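Local structure of putative marr-family transcriptional repressor (Streptomyces coelicolor, 3ZPL) at residues 54-59 with 131-136; 60-65 with 124-129; 81-86 with 163-168. The protein binds DNA through winged helix-turn-helix domains as a dimer and probably acts as a transcriptional repressor of the MarR family. All coordinates share one frame; numbering follows the deposited sequence.

Contact 1 (54-59 with 131-136); sequences MPHVYY and PGHVDA. With nucleotides of chain D.
His133 reaches from helix 120-142 to two aromatic rings of helix 56-66, those of His56 and Tyr59. Before it, Pro131 and Gly132 lie at a kink in their helix, where their backbone nitrogens make no bond to the preceding turn; Pro131, whose CB points away from segment 54-59, packs on Trp21 of the second subunit. The next residue, His133, has CG anti to the backbone N (chi1 177°), which carries the imidazole out toward helix 56-66. Tyr59 CD2 lies over one face of this imidazole, and Tyr59 CE2 comes within 3.8 Å of His133 CD2, the two planes being inclined at 49°. Near the other end of the same ring, His133 CE1 is 3.7 Å from His56 NE2; here the ring centroids are 5.2 Å apart and the pair is again oblique. A water joins the two histidines, 2.9 Å from His133 NE2 and 3.2 Å from His56 NE2, and sits in the plane of the His56 ring at its edge. His133 ND1 is hydrogen-bonded to Gln47 of helix 24-52, so both nitrogens of the buried imidazole have polar partners, which would hold the ring against rotation. The cluster thus joins the first helix of the winged-helix DNA-binding domain to the long helices of the MarR dimerisation region, with Leu48 of helix 24-52 touching the side chains of all three. One residue on, Val134 packs on Leu22 of the second subunit, while Ala136, nearly a turn beyond His133, touches Gln47. On the DNA side of helix 56-66, Tyr58 OH makes a weak hydrogen bond of 3.3 Å to OP2 of DC13 of chain D, and Pro55 CG lies over one face of the Tyr58 ring, toward its rim.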
loop_
_atom_site.group_PDB
_atom_site.type_symbol
_atom_site.label_atom_id
_atom_site.label_comp_id
_atom_site.label_asym_id
_atom_site.label_seq_id
_atom_site.Cartn_x
_atom_site.Cartn_y
_atom_site.Cartn_z
ATOM N N MET A 54 -10.886 -8.102 -10.409
ATOM C CA MET A 54 -9.893 -7.031 -10.586
ATOM C C MET A 54 -9.307 -6.565 -9.265
ATOM O O MET A 54 -9.936 -6.735 -8.221
ATOM C CB MET A 54 -10.528 -5.854 -11.286
ATOM C CG MET A 54 -11.413 -5.009 -10.403
ATOM S SD MET A 54 -12.276 -3.836 -11.447
ATOM C CE MET A 54 -13.883 -3.815 -10.649
ATOM N N PRO A 55 -8.107 -5.955 -9.306
ATOM C CA PRO A 55 -7.430 -5.501 -8.098
ATOM C C PRO A 55 -8.009 -4.222 -7.547
ATOM O O PRO A 55 -8.834 -3.606 -8.178
ATOM C CB PRO A 55 -6.007 -5.273 -8.567
ATOM C CG PRO A 55 -6.173 -4.852 -9.981
ATOM C CD PRO A 55 -7.302 -5.684 -10.504
ATOM N N HIS A 56 -7.596 -3.837 -6.347
ATOM C CA HIS A 56 -8.224 -2.705 -5.657
ATOM C C HIS A 56 -8.083 -1.403 -6.418
ATOM O O HIS A 56 -9.011 -0.611 -6.451
ATOM C CB HIS A 56 -7.682 -2.542 -4.239
ATOM C CG HIS A 56 -8.414 -1.510 -3.431
ATOM N ND1 HIS A 56 -7.785 -0.702 -2.508
ATOM C CD2 HIS A 56 -9.724 -1.164 -3.392
ATOM C CE1 HIS A 56 -8.674 0.085 -1.925
ATOM N NE2 HIS A 56 -9.859 -0.175 -2.443
ATOM N N VAL A 57 -6.931 -1.173 -7.028
ATOM C CA VAL A 57 -6.683 0.118 -7.663
ATOM C C VAL A 57 -7.617 0.317 -8.850
ATOM O O VAL A 57 -8.198 1.395 -9.010
ATOM C CB VAL A 57 -5.231 0.262 -8.153
ATOM C CG1 VAL A 57 -4.970 1.699 -8.579
ATOM C CG2 VAL A 57 -4.254 -0.167 -7.065
ATOM N N TYR A 58 -7.767 -0.731 -9.657
ATOM C CA TYR A 58 -8.692 -0.726 -10.788
ATOM C C TYR A 58 -10.131 -0.426 -10.337
ATOM O O TYR A 58 -10.760 0.508 -10.817
ATOM C CB TYR A 58 -8.635 -2.073 -11.507
ATOM C CG TYR A 58 -7.369 -2.317 -12.335
ATOM C CD1 TYR A 58 -6.190 -1.613 -12.110
ATOM C CD2 TYR A 58 -7.347 -3.292 -13.295
ATOM C CE1 TYR A 58 -5.038 -1.862 -12.843
ATOM C CE2 TYR A 58 -6.201 -3.550 -14.021
ATOM C CZ TYR A 58 -5.049 -2.822 -13.798
ATOM O OH TYR A 58 -3.934 -3.093 -14.560
ATOM N N TYR A 59 -10.654 -1.227 -9.419
ATOM C CA TYR A 59 -11.980 -0.984 -8.843
ATOM C C TYR A 59 -12.179 0.488 -8.491
ATOM O O TYR A 59 -13.240 1.067 -8.787
ATOM C CB TYR A 59 -12.176 -1.845 -7.602
ATOM C CG TYR A 59 -13.550 -1.784 -6.999
ATOM C CD1 TYR A 59 -14.560 -2.627 -7.440
ATOM C CD2 TYR A 59 -13.837 -0.903 -5.967
ATOM C CE1 TYR A 59 -15.829 -2.597 -6.875
ATOM C CE2 TYR A 59 -15.098 -0.859 -5.390
ATOM C CZ TYR A 59 -16.091 -1.710 -5.857
ATOM O OH TYR A 59 -17.337 -1.671 -5.297
ATOM N N PRO A 131 -21.421 -3.786 -2.352
ATOM C CA PRO A 131 -21.807 -4.299 -1.029
ATOM C C PRO A 131 -20.773 -5.236 -0.398
ATOM O O PRO A 131 -20.457 -5.088 0.775
ATOM C CB PRO A 131 -23.118 -5.066 -1.298
ATOM C CG PRO A 131 -23.527 -4.743 -2.699
ATOM C CD PRO A 131 -22.563 -3.748 -3.278
ATOM N N GLY A 132 -20.265 -6.199 -1.168
ATOM C CA GLY A 132 -19.173 -7.052 -0.706
ATOM C C GLY A 132 -17.975 -6.215 -0.288
ATOM O O GLY A 132 -17.516 -6.299 0.846
ATOM N N HIS A 133 -17.490 -5.372 -1.197
ATOM C CA HIS A 133 -16.321 -4.555 -0.911
ATOM C C HIS A 133 -16.527 -3.629 0.285
ATOM O O HIS A 133 -15.592 -3.390 1.058
ATOM C CB HIS A 133 -15.910 -3.717 -2.126
ATOM C CG HIS A 133 -14.752 -2.803 -1.847
ATOM N ND1 HIS A 133 -13.474 -3.276 -1.626
ATOM C CD2 HIS A 133 -14.688 -1.460 -1.705
ATOM C CE1 HIS A 133 -12.671 -2.260 -1.380
ATOM N NE2 HIS A 133 -13.381 -1.148 -1.420
ATOM N N VAL A 134 -17.737 -3.100 0.433
ATOM C CA VAL A 134 -18.045 -2.240 1.575
ATOM C C VAL A 134 -17.959 -3.032 2.879
ATOM O O VAL A 134 -17.284 -2.599 3.802
ATOM C CB VAL A 134 -19.399 -1.529 1.408
ATOM C CG1 VAL A 134 -19.829 -0.850 2.690
ATOM C CG2 VAL A 134 -19.295 -0.497 0.290
ATOM N N ASP A 135 -18.599 -4.200 2.940
ATOM C CA ASP A 135 -18.472 -5.086 4.106
ATOM C C ASP A 135 -17.010 -5.271 4.485
ATOM O O ASP A 135 -16.612 -4.985 5.608
ATOM C CB ASP A 135 -19.056 -6.486 3.828
ATOM C CG ASP A 135 -20.531 -6.642 4.253
ATOM O OD1 ASP A 135 -21.124 -5.808 5.008
ATOM O OD2 ASP A 135 -21.089 -7.674 3.822
ATOM N N ALA A 136 -16.220 -5.763 3.528
ATOM C CA ALA A 136 -14.801 -6.047 3.759
ATOM C C ALA A 136 -14.050 -4.837 4.335
ATOM O O ALA A 136 -13.216 -4.987 5.225
ATOM C CB ALA A 136 -14.134 -6.521 2.472
ATOM P P DT D 12 -4.047 -7.561 -14.307
ATOM O OP1 DT D 12 -5.294 -7.409 -13.497
ATOM O OP2 DT D 12 -4.021 -7.321 -15.778
ATOM O "O5'" DT D 12 -2.907 -6.607 -13.738
ATOM C "C5'" DT D 12 -2.596 -6.638 -12.350
ATOM C "C4'" DT D 12 -1.325 -5.866 -12.122
ATOM O "O4'" DT D 12 -0.242 -6.472 -12.860
ATOM C "C3'" DT D 12 -1.382 -4.405 -12.576
ATOM O "O3'" DT D 12 -1.295 -3.639 -11.375
ATOM C "C2'" DT D 12 -0.212 -4.263 -13.538
ATOM C "C1'" DT D 12 0.665 -5.449 -13.201
ATOM N N1 DT D 12 1.517 -5.946 -14.302
ATOM C C2 DT D 12 2.887 -5.935 -14.135
ATOM O O2 DT D 12 3.431 -5.542 -13.117
ATOM N N3 DT D 12 3.598 -6.408 -15.211
ATOM C C4 DT D 12 3.087 -6.880 -16.404
ATOM O O4 DT D 12 3.848 -7.304 -17.269
ATOM C C5 DT D 12 1.644 -6.861 -16.510
ATOM C C7 DT D 12 0.999 -7.345 -17.769
ATOM C C6 DT D 12 0.942 -6.393 -15.471
ATOM P P DC D 13 -1.129 -2.074 -11.406
ATOM O OP1 DC D 13 -1.548 -1.560 -10.076
ATOM O OP2 DC D 13 -1.783 -1.563 -12.629
ATOM O "O5'" DC D 13 0.456 -1.903 -11.424
ATOM C "C5'" DC D 13 1.212 -2.138 -10.208
ATOM C "C4'" DC D 13 2.643 -1.702 -10.395
ATOM O "O4'" DC D 13 3.191 -2.416 -11.533
ATOM C "C3'" DC D 13 2.785 -0.211 -10.713
ATOM O "O3'" DC D 13 3.770 0.411 -9.873
ATOM C "C2'" DC D 13 3.092 -0.192 -12.205
ATOM C "C1'" DC D 13 3.828 -1.502 -12.407
ATOM N N1 DC D 13 3.791 -2.068 -13.770
ATOM C C2 DC D 13 4.976 -2.557 -14.326
ATOM O O2 DC D 13 6.014 -2.494 -13.664
ATOM N N3 DC D 13 4.962 -3.066 -15.579
ATOM C C4 DC D 13 3.816 -3.128 -16.260
ATOM N N4 DC D 13 3.842 -3.661 -17.486
ATOM C C5 DC D 13 2.585 -2.663 -15.706
ATOM C C6 DC D 13 2.622 -2.128 -14.478
HETATM O O HOH W 1 -12.543 1.593 -2.100
#

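Contact 2 (60-65 with 124-129); sequences GLLVKL and EVLRRT
Leu126 projects from helix 120-142 onto Leu62 and Val63 of helix 56-66, its two methyl groups dividing the work. Its CG lies anti to the carbonyl carbon and beside the backbone N (chi1 -86°), and a chi2 of 67° turns CD1 to Leu62 and CD2 to the backbone at Leu62 and Val63. Leu126 CD1 lies 3.6 Å from Leu62 CB and equally close to Leu62 CD1, so that it rests against both the root and one branch of that side chain. Leu126 CD2 instead settles against the backbone, 3.9 Å from Val63 CA and 3.8 Å from Leu62 O, with Val63 CG2 further off at 4.3 Å. Leu62 also has CG anti to its carbonyl carbon, but its chi2 is extended at -162°, and its side chain further packs on Leu96 of helix 86-98 and on Met54. This apolar packing sets the first helix of the winged-helix domain against the helix that follows the wing strands and leads back to the dimerisation region, a connection characteristic of the MarR fold. Leu126 touches Ala66 as well, one turn along from Leu62 and Val63. Within helix 120-142, Thr129 OG1 turns back to donate a 2.7 Å hydrogen bond to Val125 O. That carbonyl oxygen also accepts the helical bond from Thr129 N, the two donors approaching from opposite faces of its plane.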
loop_
_atom_site.group_PDB
_atom_site.type_symbol
_atom_site.label_atom_id
_atom_site.label_comp_id
_atom_site.label_asym_id
_atom_site.label_seq_id
_atom_site.Cartn_x
_atom_site.Cartn_y
_atom_site.Cartn_z
ATOM N N GLY A 60 -11.170 1.096 -7.866
ATOM C CA GLY A 60 -11.199 2.532 -7.538
ATOM C C GLY A 60 -11.430 3.429 -8.754
ATOM O O GLY A 60 -12.142 4.434 -8.671
ATOM N N LEU A 61 -10.825 3.061 -9.887
ATOM C CA LEU A 61 -10.975 3.840 -11.103
ATOM C C LEU A 61 -12.433 3.809 -11.548
ATOM O O LEU A 61 -13.017 4.846 -11.857
ATOM C CB LEU A 61 -10.065 3.311 -12.201
ATOM C CG LEU A 61 -8.567 3.244 -11.892
ATOM C CD1 LEU A 61 -7.785 2.657 -13.065
ATOM C CD2 LEU A 61 -8.007 4.614 -11.537
ATOM N N LEU A 62 -13.049 2.631 -11.517
ATOM C CA LEU A 62 -14.465 2.513 -11.861
ATOM C C LEU A 62 -15.340 3.331 -10.940
ATOM O O LEU A 62 -16.264 3.989 -11.379
ATOM C CB LEU A 62 -14.913 1.069 -11.800
ATOM C CG LEU A 62 -14.148 0.080 -12.668
ATOM C CD1 LEU A 62 -14.988 -1.172 -12.827
ATOM C CD2 LEU A 62 -13.796 0.662 -14.026
ATOM N N VAL A 63 -15.041 3.291 -9.653
ATOM C CA VAL A 63 -15.800 4.050 -8.657
ATOM C C VAL A 63 -15.719 5.547 -8.929
ATOM O O VAL A 63 -16.727 6.255 -8.878
ATOM C CB VAL A 63 -15.285 3.757 -7.236
ATOM C CG1 VAL A 63 -15.896 4.707 -6.216
ATOM C CG2 VAL A 63 -15.596 2.317 -6.868
ATOM N N LYS A 64 -14.534 6.037 -9.261
ATOM C CA LYS A 64 -14.417 7.460 -9.513
ATOM C C LYS A 64 -15.162 7.904 -10.778
ATOM O O LYS A 64 -15.673 9.027 -10.828
ATOM C CB LYS A 64 -12.969 7.909 -9.568
ATOM C CG LYS A 64 -12.848 9.421 -9.581
ATOM C CD LYS A 64 -13.690 10.101 -8.511
ATOM C CE LYS A 64 -13.673 11.603 -8.691
ATOM N NZ LYS A 64 -14.602 12.262 -7.732
ATOM N N LEU A 65 -15.197 7.053 -11.804
ATOM C CA LEU A 65 -15.924 7.379 -13.060
ATOM C C LEU A 65 -17.423 7.327 -12.814
ATOM O O LEU A 65 -18.147 8.278 -13.125
ATOM C CB LEU A 65 -15.570 6.399 -14.168
ATOM C CG LEU A 65 -14.109 6.359 -14.609
ATOM C CD1 LEU A 65 -13.938 5.352 -15.729
ATOM C CD2 LEU A 65 -13.641 7.737 -15.040
ATOM N N GLU A 124 -22.621 -2.198 -13.946
ATOM C CA GLU A 124 -23.280 -3.378 -13.395
ATOM C C GLU A 124 -22.360 -4.193 -12.495
ATOM O O GLU A 124 -22.835 -4.847 -11.570
ATOM C CB GLU A 124 -23.898 -4.255 -14.492
ATOM C CG GLU A 124 -25.396 -4.031 -14.657
ATOM N N VAL A 125 -21.053 -4.139 -12.750
ATOM C CA VAL A 125 -20.076 -4.796 -11.867
ATOM C C VAL A 125 -19.940 -4.070 -10.524
ATOM O O VAL A 125 -19.720 -4.700 -9.489
ATOM C CB VAL A 125 -18.700 -4.912 -12.520
ATOM C CG1 VAL A 125 -17.700 -5.498 -11.566
ATOM C CG2 VAL A 125 -18.773 -5.808 -13.732
ATOM N N LEU A 126 -20.087 -2.753 -10.532
ATOM C CA LEU A 126 -20.059 -2.009 -9.277
ATOM C C LEU A 126 -21.283 -2.355 -8.453
ATOM O O LEU A 126 -21.166 -2.685 -7.276
ATOM C CB LEU A 126 -20.020 -0.506 -9.510
ATOM C CG LEU A 126 -18.622 0.053 -9.710
ATOM C CD1 LEU A 126 -18.054 -0.468 -11.012
ATOM C CD2 LEU A 126 -18.652 1.563 -9.733
ATOM N N ARG A 127 -22.456 -2.293 -9.088
ATOM C CA ARG A 127 -23.726 -2.593 -8.405
ATOM C C ARG A 127 -23.672 -3.998 -7.789
ATOM O O ARG A 127 -24.047 -4.187 -6.639
ATOM C CB ARG A 127 -24.921 -2.455 -9.369
ATOM C CG ARG A 127 -26.273 -2.243 -8.678
ATOM C CD ARG A 127 -27.482 -2.268 -9.618
ATOM N N ARG A 128 -23.150 -4.954 -8.556
ATOM C CA ARG A 128 -23.019 -6.327 -8.096
ATOM C C ARG A 128 -22.043 -6.466 -6.914
ATOM O O ARG A 128 -22.354 -7.164 -5.947
ATOM C CB ARG A 128 -22.616 -7.249 -9.257
ATOM N N THR A 129 -20.897 -5.778 -6.956
ATOM C CA THR A 129 -19.806 -6.070 -6.016
ATOM C C THR A 129 -19.650 -5.120 -4.826
ATOM O O THR A 129 -19.222 -5.544 -3.743
ATOM C CB THR A 129 -18.476 -6.108 -6.753
ATOM O OG1 THR A 129 -18.214 -4.820 -7.309
ATOM C CG2 THR A 129 -18.521 -7.150 -7.863
#

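Contact 3 (81-86 with 163-168); sequences YAKITR and GLQPSE. With nucleotides of chain C.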
loop_
_atom_site.group_PDB
_atom_site.type_symbol
_atom_site.label_atom_id
_atom_site.label_comp_id
_atom_site.label_asym_id
_atom_site.label_seq_id
_atom_site.Cartn_x
_atom_site.Cartn_y
_atom_site.Cartn_z
ATOM N N TYR A 81 -6.833 11.797 -9.257
ATOM C CA TYR A 81 -7.709 11.328 -8.182
ATOM C C TYR A 81 -7.156 10.043 -7.587
ATOM O O TYR A 81 -7.122 9.881 -6.369
ATOM C CB TYR A 81 -9.129 11.074 -8.682
ATOM C CG TYR A 81 -9.977 12.311 -8.870
ATOM C CD1 TYR A 81 -10.298 13.140 -7.787
ATOM C CD2 TYR A 81 -10.496 12.641 -10.126
ATOM C CE1 TYR A 81 -11.087 14.271 -7.957
ATOM C CE2 TYR A 81 -11.295 13.766 -10.304
ATOM C CZ TYR A 81 -11.586 14.576 -9.222
ATOM O OH TYR A 81 -12.370 15.683 -9.415
ATOM N N ALA A 82 -6.738 9.128 -8.458
ATOM C CA ALA A 82 -6.240 7.813 -8.066
ATOM C C ALA A 82 -4.852 7.865 -7.415
ATOM O O ALA A 82 -4.463 6.945 -6.698
ATOM C CB ALA A 82 -6.191 6.913 -9.287
ATOM N N LYS A 83 -4.112 8.934 -7.693
ATOM C CA LYS A 83 -2.751 9.157 -7.166
ATOM C C LYS A 83 -1.756 8.202 -7.790
ATOM O O LYS A 83 -0.793 7.778 -7.141
ATOM C CB LYS A 83 -2.701 9.070 -5.647
ATOM C CG LYS A 83 -3.799 9.844 -4.937
ATOM C CD LYS A 83 -3.673 11.334 -5.160
ATOM C CE LYS A 83 -4.970 12.049 -4.825
ATOM N NZ LYS A 83 -4.874 13.509 -5.086
ATOM N N ILE A 84 -1.969 7.897 -9.067
ATOM C CA ILE A 84 -1.104 6.990 -9.791
ATOM C C ILE A 84 -0.498 7.724 -10.959
ATOM O O ILE A 84 -0.833 8.879 -11.185
ATOM C CB ILE A 84 -1.885 5.754 -10.281
ATOM C CG1 ILE A 84 -2.821 6.112 -11.437
ATOM C CG2 ILE A 84 -2.612 5.103 -9.103
ATOM C CD1 ILE A 84 -3.820 5.038 -11.768
ATOM N N THR A 85 0.348 7.053 -11.737
ATOM C CA THR A 85 0.911 7.687 -12.909
ATOM C C THR A 85 0.032 7.491 -14.121
ATOM O O THR A 85 -0.720 6.539 -14.215
ATOM C CB THR A 85 2.340 7.174 -13.215
ATOM O OG1 THR A 85 2.293 5.803 -13.605
ATOM C CG2 THR A 85 3.235 7.342 -11.992
ATOM N N ARG A 86 0.188 8.377 -15.089
ATOM C CA ARG A 86 -0.507 8.277 -16.372
ATOM C C ARG A 86 -0.218 6.962 -17.088
ATOM O O ARG A 86 -1.070 6.425 -17.799
ATOM C CB ARG A 86 -0.066 9.413 -17.288
ATOM C CG ARG A 86 -0.382 10.811 -16.779
ATOM C CD ARG A 86 0.088 11.857 -17.800
ATOM N NE ARG A 86 1.212 12.632 -17.276
ATOM C CZ ARG A 86 2.168 13.179 -18.024
ATOM N NH1 ARG A 86 2.182 13.048 -19.359
ATOM N NH2 ARG A 86 3.135 13.869 -17.428
ATOM N N GLY A 163 0.670 16.718 2.799
ATOM C CA GLY A 163 2.123 16.885 2.858
ATOM C C GLY A 163 2.864 16.360 1.643
ATOM O O GLY A 163 3.893 16.909 1.243
ATOM N N LEU A 164 2.334 15.300 1.037
ATOM C CA LEU A 164 3.010 14.632 -0.073
ATOM C C LEU A 164 2.583 15.156 -1.434
ATOM O O LEU A 164 3.127 14.742 -2.452
ATOM C CB LEU A 164 2.764 13.127 0.008
ATOM C CG LEU A 164 3.638 12.413 1.036
ATOM C CD1 LEU A 164 2.961 11.153 1.552
ATOM C CD2 LEU A 164 4.982 12.100 0.412
ATOM N N GLN A 165 1.576 16.017 -1.472
ATOM C CA GLN A 165 1.169 16.624 -2.733
ATOM C C GLN A 165 1.010 18.120 -2.525
ATOM O O GLN A 165 -0.093 18.650 -2.609
ATOM C CB GLN A 165 -0.114 15.978 -3.315
ATOM C CG GLN A 165 -1.227 15.762 -2.311
ATOM C CD GLN A 165 -2.498 15.225 -2.935
ATOM O OE1 GLN A 165 -2.511 14.746 -4.073
ATOM N NE2 GLN A 165 -3.577 15.277 -2.180
ATOM N N PRO A 166 2.126 18.808 -2.242
ATOM C CA PRO A 166 2.031 20.260 -2.179
ATOM C C PRO A 166 1.790 20.882 -3.573
ATOM O O PRO A 166 2.102 20.253 -4.609
ATOM C CB PRO A 166 3.391 20.668 -1.601
ATOM C CG PRO A 166 4.327 19.601 -2.055
ATOM C CD PRO A 166 3.518 18.333 -2.126
ATOM N N SER A 167 1.240 22.099 -3.591
ATOM C CA SER A 167 0.973 22.816 -4.842
ATOM C C SER A 167 2.245 23.436 -5.446
ATOM O O SER A 167 2.238 23.806 -6.630
ATOM C CB SER A 167 -0.069 23.918 -4.610
ATOM N N GLU A 168 3.327 23.483 -4.647
ATOM C CA GLU A 168 4.493 24.369 -4.833
ATOM C C GLU A 168 5.472 23.993 -5.969
ATOM O O GLU A 168 6.707 24.074 -5.810
ATOM C CB GLU A 168 5.272 24.482 -3.517
ATOM P P DT C 6 -4.243 6.954 -23.233
ATOM O OP1 DT C 6 -5.484 6.332 -23.759
ATOM O OP2 DT C 6 -3.949 6.846 -21.788
ATOM O "O5'" DT C 6 -2.997 6.379 -24.039
ATOM C "C5'" DT C 6 -2.928 6.513 -25.458
ATOM C "C4'" DT C 6 -1.634 5.923 -25.963
ATOM O "O4'" DT C 6 -0.497 6.607 -25.390
ATOM C "C3'" DT C 6 -1.450 4.439 -25.643
ATOM O "O3'" DT C 6 -1.350 3.752 -26.892
ATOM C "C2'" DT C 6 -0.200 4.391 -24.780
ATOM C "C1'" DT C 6 0.529 5.671 -25.152
ATOM N N1 DT C 6 1.400 6.226 -24.096
ATOM C C2 DT C 6 2.766 6.228 -24.282
ATOM O O2 DT C 6 3.303 5.804 -25.293
ATOM N N3 DT C 6 3.485 6.758 -23.238
ATOM C C4 DT C 6 2.983 7.265 -22.053
ATOM O O4 DT C 6 3.751 7.690 -21.197
ATOM C C5 DT C 6 1.545 7.215 -21.920
ATOM C C7 DT C 6 0.911 7.739 -20.671
ATOM C C6 DT C 6 0.837 6.710 -22.937
#
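The turn of the helix-turn-helix motif, between helix 75-82 and the recognition helix 86-98, is tied here to the chain just beyond helix 147-164. Lys83, which leaves helix 75-82 with positive phi, donates a hydrogen bond from NZ to Gln165 OE1 at 2.9 Å. The ammonium lies in the carbonyl plane on a lone pair of OE1, with a C=O...donor angle of 120°. The lysine chain bends at chi2 (-65°) before running straight to NZ, whereas Gln165 is extended beyond CG, and the two side chains cross at about a right angle. Lys83 NZ has a weak second bond to Lys80 O, and both Lys83 and Gln165 pack on Trp175 near the C-terminus. The second subunit also closes on this region: its Arg31 bonds to Tyr81 O and its Leu39 packs on Gln165. At the far end of the turn, Thr85 caps the recognition helix through OG1, bonding to Arg88 N. Next to it, Arg86 CB lies 3.9 Å from the C7 methyl of DT6 of chain C, and Arg86 NE bonds to Trp175 O. Contact between the start of the recognition helix and DNA bases is typical of winged helix-turn-helix domains.

Overall arrangement
Contacts 1 and 2 are neighbours, with centres 9 Å apart, and both join helix 56-66 to helix 120-142; contact 2 is nested within the chain loop closed by contact 1. Tyr59 packs on Thr129 and Met54 on Leu62 where the two meet. Contact 3 lies about 22 Å from the centre of each, on the opposite side of the chain's centre, and its segments alternate with theirs along the sequence. The winged-helix domain is therefore joined to the C-terminal part of the chain at two separated places, helix 120-142 and the chain after helix 147-164, and contacts 1 and 3 both touch the second subunit, linking DNA-binding elements to the dimer interface.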